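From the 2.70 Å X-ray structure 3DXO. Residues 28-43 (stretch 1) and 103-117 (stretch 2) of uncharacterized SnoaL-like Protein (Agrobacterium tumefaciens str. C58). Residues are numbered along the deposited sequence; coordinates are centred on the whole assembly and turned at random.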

# COMPACT_ATOMS: atom_id res chain seq x y z
N VAL B 28 -4.33 -17.05 12.84
CA VAL B 28 -5.12 -15.84 12.57
C VAL B 28 -5.67 -15.30 13.90
O VAL B 28 -5.62 -14.10 14.16
CB VAL B 28 -6.29 -16.12 11.58
CG1 VAL B 28 -7.27 -14.93 11.53
CG2 VAL B 28 -5.76 -16.48 10.21
N GLY B 29 -6.17 -16.20 14.76
CA GLY B 29 -6.61 -15.80 16.09
C GLY B 29 -5.52 -14.98 16.78
O GLY B 29 -5.80 -13.92 17.30
N GLN B 30 -4.27 -15.43 16.74
CA GLN B 30 -3.19 -14.75 17.45
C GLN B 30 -2.77 -13.43 16.78
O GLN B 30 -2.75 -12.37 17.43
CB GLN B 30 -1.96 -15.66 17.59
CG GLN B 30 -2.18 -16.99 18.33
CD GLN B 30 -2.49 -16.85 19.82
OE1 GLN B 30 -3.32 -17.60 20.36
NE2 GLN B 30 -1.84 -15.90 20.50
N ALA B 31 -2.48 -13.49 15.49
CA ALA B 31 -1.97 -12.32 14.75
C ALA B 31 -3.03 -11.28 14.36
O ALA B 31 -2.75 -10.07 14.37
CB ALA B 31 -1.23 -12.78 13.49
N TRP B 32 -4.22 -11.72 13.98
CA TRP B 32 -5.25 -10.77 13.53
C TRP B 32 -6.17 -10.22 14.61
O TRP B 32 -6.46 -10.90 15.57
CB TRP B 32 -6.13 -11.43 12.47
CG TRP B 32 -5.70 -11.30 11.05
CD1 TRP B 32 -6.29 -10.53 10.10
CD2 TRP B 32 -4.62 -11.96 10.41
NE1 TRP B 32 -5.66 -10.68 8.89
CE2 TRP B 32 -4.62 -11.55 9.05
CE3 TRP B 32 -3.65 -12.86 10.84
CZ2 TRP B 32 -3.69 -11.99 8.14
CZ3 TRP B 32 -2.73 -13.32 9.91
CH2 TRP B 32 -2.76 -12.88 8.58
N ALA B 33 -6.65 -8.99 14.42
CA ALA B 33 -7.60 -8.35 15.33
C ALA B 33 -9.04 -8.83 15.08
O ALA B 33 -9.34 -9.38 14.02
CB ALA B 33 -7.53 -6.85 15.20
N GLU B 34 -9.91 -8.64 16.07
CA GLU B 34 -11.32 -8.99 15.93
C GLU B 34 -11.96 -8.08 14.89
O GLU B 34 -12.67 -8.55 14.01
CB GLU B 34 -12.06 -8.98 17.28
CG GLU B 34 -11.52 -10.07 18.22
CD GLU B 34 -12.34 -10.33 19.49
OE1 GLU B 34 -13.18 -9.49 19.90
OE2 GLU B 34 -12.12 -11.40 20.09
N ASN B 35 -11.70 -6.78 14.97
CA ASN B 35 -12.14 -5.84 13.96
C ASN B 35 -11.02 -5.77 12.96
O ASN B 35 -10.12 -4.95 13.15
CB ASN B 35 -12.34 -4.45 14.53
CG ASN B 35 -13.49 -4.37 15.49
OD1 ASN B 35 -13.93 -5.38 16.03
ND2 ASN B 35 -13.97 -3.15 15.73
N THR B 36 -11.02 -6.64 11.96
CA THR B 36 -9.97 -6.66 10.96
C THR B 36 -10.62 -6.78 9.59
O THR B 36 -11.75 -7.27 9.48
CB THR B 36 -8.95 -7.81 11.18
OG1 THR B 36 -7.83 -7.63 10.29
CG2 THR B 36 -9.57 -9.18 10.95
N ARG B 37 -9.89 -6.35 8.56
CA ARG B 37 -10.44 -6.28 7.21
C ARG B 37 -9.35 -6.58 6.19
O ARG B 37 -8.21 -6.11 6.32
CB ARG B 37 -10.91 -4.84 7.00
CG ARG B 37 -12.00 -4.58 6.01
CD ARG B 37 -13.33 -4.39 6.68
NE ARG B 37 -14.13 -3.47 5.89
CZ ARG B 37 -14.82 -3.80 4.79
NH1 ARG B 37 -14.82 -5.06 4.33
NH2 ARG B 37 -15.52 -2.85 4.14
N TYR B 38 -9.70 -7.33 5.16
CA TYR B 38 -8.77 -7.67 4.08
C TYR B 38 -9.42 -7.40 2.72
O TYR B 38 -10.60 -7.65 2.52
CB TYR B 38 -8.38 -9.15 4.19
CG TYR B 38 -7.48 -9.66 3.10
CD1 TYR B 38 -7.98 -9.95 1.83
CD2 TYR B 38 -6.14 -9.87 3.33
CE1 TYR B 38 -7.16 -10.41 0.81
CE2 TYR B 38 -5.31 -10.34 2.33
CZ TYR B 38 -5.83 -10.61 1.06
OH TYR B 38 -5.01 -11.07 0.04
N VAL B 39 -8.64 -6.89 1.79
CA VAL B 39 -9.10 -6.74 0.41
C VAL B 39 -7.92 -6.75 -0.55
O VAL B 39 -6.91 -6.06 -0.31
CB VAL B 39 -9.98 -5.46 0.15
CG1 VAL B 39 -9.18 -4.17 0.28
CG2 VAL B 39 -10.60 -5.54 -1.24
N ASP B 40 -8.03 -7.55 -1.60
CA ASP B 40 -7.04 -7.58 -2.69
C ASP B 40 -7.84 -7.58 -4.02
O ASP B 40 -9.07 -7.44 -4.00
CB ASP B 40 -6.04 -8.75 -2.53
CG ASP B 40 -6.64 -10.14 -2.82
OD1 ASP B 40 -7.67 -10.29 -3.53
OD2 ASP B 40 -6.03 -11.11 -2.33
N PRO B 41 -7.16 -7.74 -5.17
CA PRO B 41 -7.99 -7.65 -6.41
C PRO B 41 -8.98 -8.80 -6.64
O PRO B 41 -9.88 -8.66 -7.46
CB PRO B 41 -6.96 -7.62 -7.55
CG PRO B 41 -5.60 -7.50 -6.88
CD PRO B 41 -5.74 -7.97 -5.46
N LEU B 42 -8.81 -9.92 -5.94
CA LEU B 42 -9.66 -11.10 -6.13
C LEU B 42 -10.56 -11.45 -4.94
O LEU B 42 -11.49 -12.23 -5.06
CB LEU B 42 -8.74 -12.31 -6.33
CG LEU B 42 -7.72 -12.26 -7.47
CD1 LEU B 42 -6.76 -13.48 -7.47
CD2 LEU B 42 -8.50 -12.12 -8.79
N MSE B 43 -10.27 -10.86 -3.78
CA MSE B 43 -10.89 -11.25 -2.54
C MSE B 43 -11.14 -10.14 -1.53
O MSE B 43 -10.54 -9.05 -1.60
CB MSE B 43 -9.86 -12.10 -1.79
CG MSE B 43 -9.83 -13.54 -2.05
SE MSE B 43 -8.26 -14.22 -1.16
CE MSE B 43 -7.21 -14.20 -2.73
N LEU B 103 -1.24 -2.46 11.90
CA LEU B 103 -1.39 -3.02 13.22
C LEU B 103 -2.23 -2.06 14.03
O LEU B 103 -2.13 -0.86 13.85
CB LEU B 103 -0.02 -3.24 13.86
CG LEU B 103 0.56 -4.65 13.71
CD1 LEU B 103 0.45 -5.24 12.28
CD2 LEU B 103 1.97 -4.69 14.19
N ASN B 104 -3.08 -2.59 14.90
CA ASN B 104 -3.85 -1.73 15.79
C ASN B 104 -2.95 -1.42 16.99
O ASN B 104 -1.84 -1.93 17.07
CB ASN B 104 -5.19 -2.37 16.19
CG ASN B 104 -5.02 -3.71 16.89
OD1 ASN B 104 -3.95 -4.04 17.40
ND2 ASN B 104 -6.10 -4.50 16.91
N THR B 105 -3.42 -0.60 17.92
CA THR B 105 -2.57 -0.23 19.05
C THR B 105 -2.23 -1.38 19.99
O THR B 105 -1.49 -1.19 20.93
CB THR B 105 -3.19 0.91 19.88
OG1 THR B 105 -4.41 0.44 20.46
CG2 THR B 105 -3.45 2.15 19.02
N GLU B 106 -2.73 -2.58 19.72
CA GLU B 106 -2.43 -3.73 20.57
C GLU B 106 -1.58 -4.77 19.85
O GLU B 106 -1.55 -5.92 20.24
CB GLU B 106 -3.75 -4.35 21.02
CG GLU B 106 -4.73 -3.28 21.52
CD GLU B 106 -6.07 -3.84 21.96
OE1 GLU B 106 -6.38 -5.03 21.67
OE2 GLU B 106 -6.83 -3.07 22.58
N GLY B 107 -0.92 -4.34 18.78
CA GLY B 107 -0.04 -5.18 17.97
C GLY B 107 -0.65 -6.19 17.01
O GLY B 107 0.09 -6.96 16.39
N ARG B 108 -1.97 -6.21 16.84
CA ARG B 108 -2.61 -7.22 15.97
C ARG B 108 -3.07 -6.62 14.66
O ARG B 108 -3.45 -5.45 14.62
CB ARG B 108 -3.74 -7.92 16.73
CG ARG B 108 -3.17 -8.75 17.88
CD ARG B 108 -4.16 -9.12 18.98
NE ARG B 108 -5.26 -9.98 18.52
CZ ARG B 108 -6.17 -10.54 19.32
NH1 ARG B 108 -6.11 -10.37 20.64
NH2 ARG B 108 -7.13 -11.29 18.82
N ILE B 109 -3.06 -7.44 13.59
CA ILE B 109 -3.41 -6.96 12.23
C ILE B 109 -4.88 -6.55 12.10
O ILE B 109 -5.78 -7.37 12.26
CB ILE B 109 -3.07 -8.03 11.13
CG1 ILE B 109 -1.59 -8.42 11.20
CG2 ILE B 109 -3.42 -7.49 9.76
CD1 ILE B 109 -1.14 -9.44 10.19
N ASP B 110 -5.12 -5.27 11.82
CA ASP B 110 -6.50 -4.75 11.68
C ASP B 110 -6.88 -4.38 10.24
O ASP B 110 -8.05 -4.16 9.95
CB ASP B 110 -6.76 -3.55 12.61
CG ASP B 110 -5.91 -2.33 12.28
OD1 ASP B 110 -5.18 -2.30 11.27
OD2 ASP B 110 -5.99 -1.36 13.05
N ASN B 111 -5.91 -4.32 9.34
CA ASN B 111 -6.22 -3.92 7.98
C ASN B 111 -5.17 -4.36 6.97
O ASN B 111 -3.98 -4.17 7.21
CB ASN B 111 -6.37 -2.39 7.93
CG ASN B 111 -7.30 -1.93 6.82
OD1 ASN B 111 -8.29 -2.60 6.51
ND2 ASN B 111 -7.00 -0.78 6.21
N VAL B 112 -5.58 -4.98 5.87
CA VAL B 112 -4.63 -5.38 4.84
C VAL B 112 -5.16 -5.07 3.45
O VAL B 112 -6.31 -5.38 3.13
CB VAL B 112 -4.30 -6.87 4.88
CG1 VAL B 112 -3.43 -7.23 3.66
CG2 VAL B 112 -3.59 -7.22 6.20
N VAL B 113 -4.33 -4.44 2.63
CA VAL B 113 -4.71 -4.13 1.28
C VAL B 113 -3.64 -4.73 0.36
O VAL B 113 -2.50 -4.30 0.40
CB VAL B 113 -4.88 -2.60 1.04
CG1 VAL B 113 -5.18 -2.30 -0.42
CG2 VAL B 113 -5.98 -2.02 1.94
N GLY B 114 -4.03 -5.71 -0.46
CA GLY B 114 -3.10 -6.38 -1.37
C GLY B 114 -3.24 -5.99 -2.83
O GLY B 114 -4.31 -5.55 -3.26
N PHE B 115 -2.15 -6.14 -3.58
CA PHE B 115 -2.10 -5.85 -5.02
C PHE B 115 -1.36 -6.99 -5.76
O PHE B 115 -0.58 -7.69 -5.16
CB PHE B 115 -1.39 -4.52 -5.27
CG PHE B 115 -2.05 -3.34 -4.60
CD1 PHE B 115 -1.71 -2.99 -3.30
CD2 PHE B 115 -2.99 -2.58 -5.29
CE1 PHE B 115 -2.32 -1.90 -2.68
CE2 PHE B 115 -3.59 -1.49 -4.68
CZ PHE B 115 -3.25 -1.14 -3.37
N LEU B 116 -1.60 -7.17 -7.05
CA LEU B 116 -0.93 -8.22 -7.82
C LEU B 116 0.21 -7.65 -8.65
O LEU B 116 0.13 -6.52 -9.13
CB LEU B 116 -1.92 -8.95 -8.72
CG LEU B 116 -2.83 -9.91 -7.94
CD1 LEU B 116 -4.01 -10.33 -8.85
CD2 LEU B 116 -2.09 -11.18 -7.29
N ASP B 117 1.27 -8.46 -8.80
CA ASP B 117 2.47 -8.14 -9.56
C ASP B 117 2.77 -9.24 -10.58
O ASP B 117 2.52 -10.40 -10.31
CB ASP B 117 3.68 -8.05 -8.62
CG ASP B 117 3.46 -7.12 -7.45
OD1 ASP B 117 2.87 -6.05 -7.69
OD2 ASP B 117 3.88 -7.43 -6.31

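Two stretches whose touching residues are at least 71 apart in sequence meet as parallel neighbours, burying 898 Å² between them; the axes of strands 36-39 and 109-117 run only 11° apart. Most of the polar pairing is backbone to backbone and comes in two blocks, one before and one after the corner at Glu-34 and Asn-35.

In the first block Ile-109 presents both its amide and its carbonyl to stretch 1. Ile-109 N donates to Ala-31 O (2.8 Å, 162°) and Ala-33 N donates to Ile-109 O (2.8 Å, 173°), so that Trp-32 is straddled in the usual parallel pattern. Trp-32, the first residue to leave helical geometry, still spends its own amide on the helix: Trp-32 N donates to Val-28 O at 2.8 Å. Its carbonyl faces the guanidinium of Arg-108, with Arg-108 NE and Arg-108 NH2 each 3.3 Å from Trp-32 O; both hydrogen bonds are weak, and the oxygen lies at the edge of the guanidinium, near its plane. The same Ile-109 O lies 2.9 Å from Thr-36 OG1, close to the point where the chain resumes its course after the corner.

The second block bonds through alternate residues of each strand. Arg-37 N reaches Asp-110 O at 3.2 Å in a weak, bent bond (130°), whereas the next links are better formed: Val-112 N to Arg-37 O (2.9 Å), Val-39 N to Val-112 O (3.1 Å) and Gly-114 N to Val-39 O (2.9 Å, 165°). Val-112 thus uses both its backbone groups on stretch 1, as Val-39 does on stretch 2. Carbonyls also receive CA-H...O contacts: Val-113 CA lies 3.3 Å from Val-39 O, and Asp-40 CA lies 3.4 Å from Gly-114 O. Gly-114 has no side chain where the strands draw close; an ideal CB there would point toward stretch 1 and sit a tight 3.2 Å from Asp-40 CB.

Two acidic or amide side chains organise the loops. Asp-40 OD2 accepts from Tyr-38 OH (2.6 Å), while Asp-40 OD1 accepts from Leu-42 N (2.7 Å) and, weakly, from Met-43 N (2.7 Å), a selenomethionine. In the type I turn from Asn-104 to Gly-107, Asn-104 OD1 takes protons from Glu-106 N and Arg-108 N, each at 3.0 Å, and Gly-107 N closes the turn on Asn-104 O at 3.1 Å.

Apolar packing fills in around these bonds. Ile-109 lies over a face of the Trp-32 indole, with Ile-109 CD1 4.0 Å from the centroid of the six-membered ring and almost on its normal. On that same side of the sheet, Tyr-38 CD2 approaches Val-112 CG1 to 3.8 Å; on the other, Val-39 CG1 meets Val-113 CG2 at 4.2 Å. Beyond the paired strand, Pro-41 CG rests 3.8 Å from Leu-116 CD1.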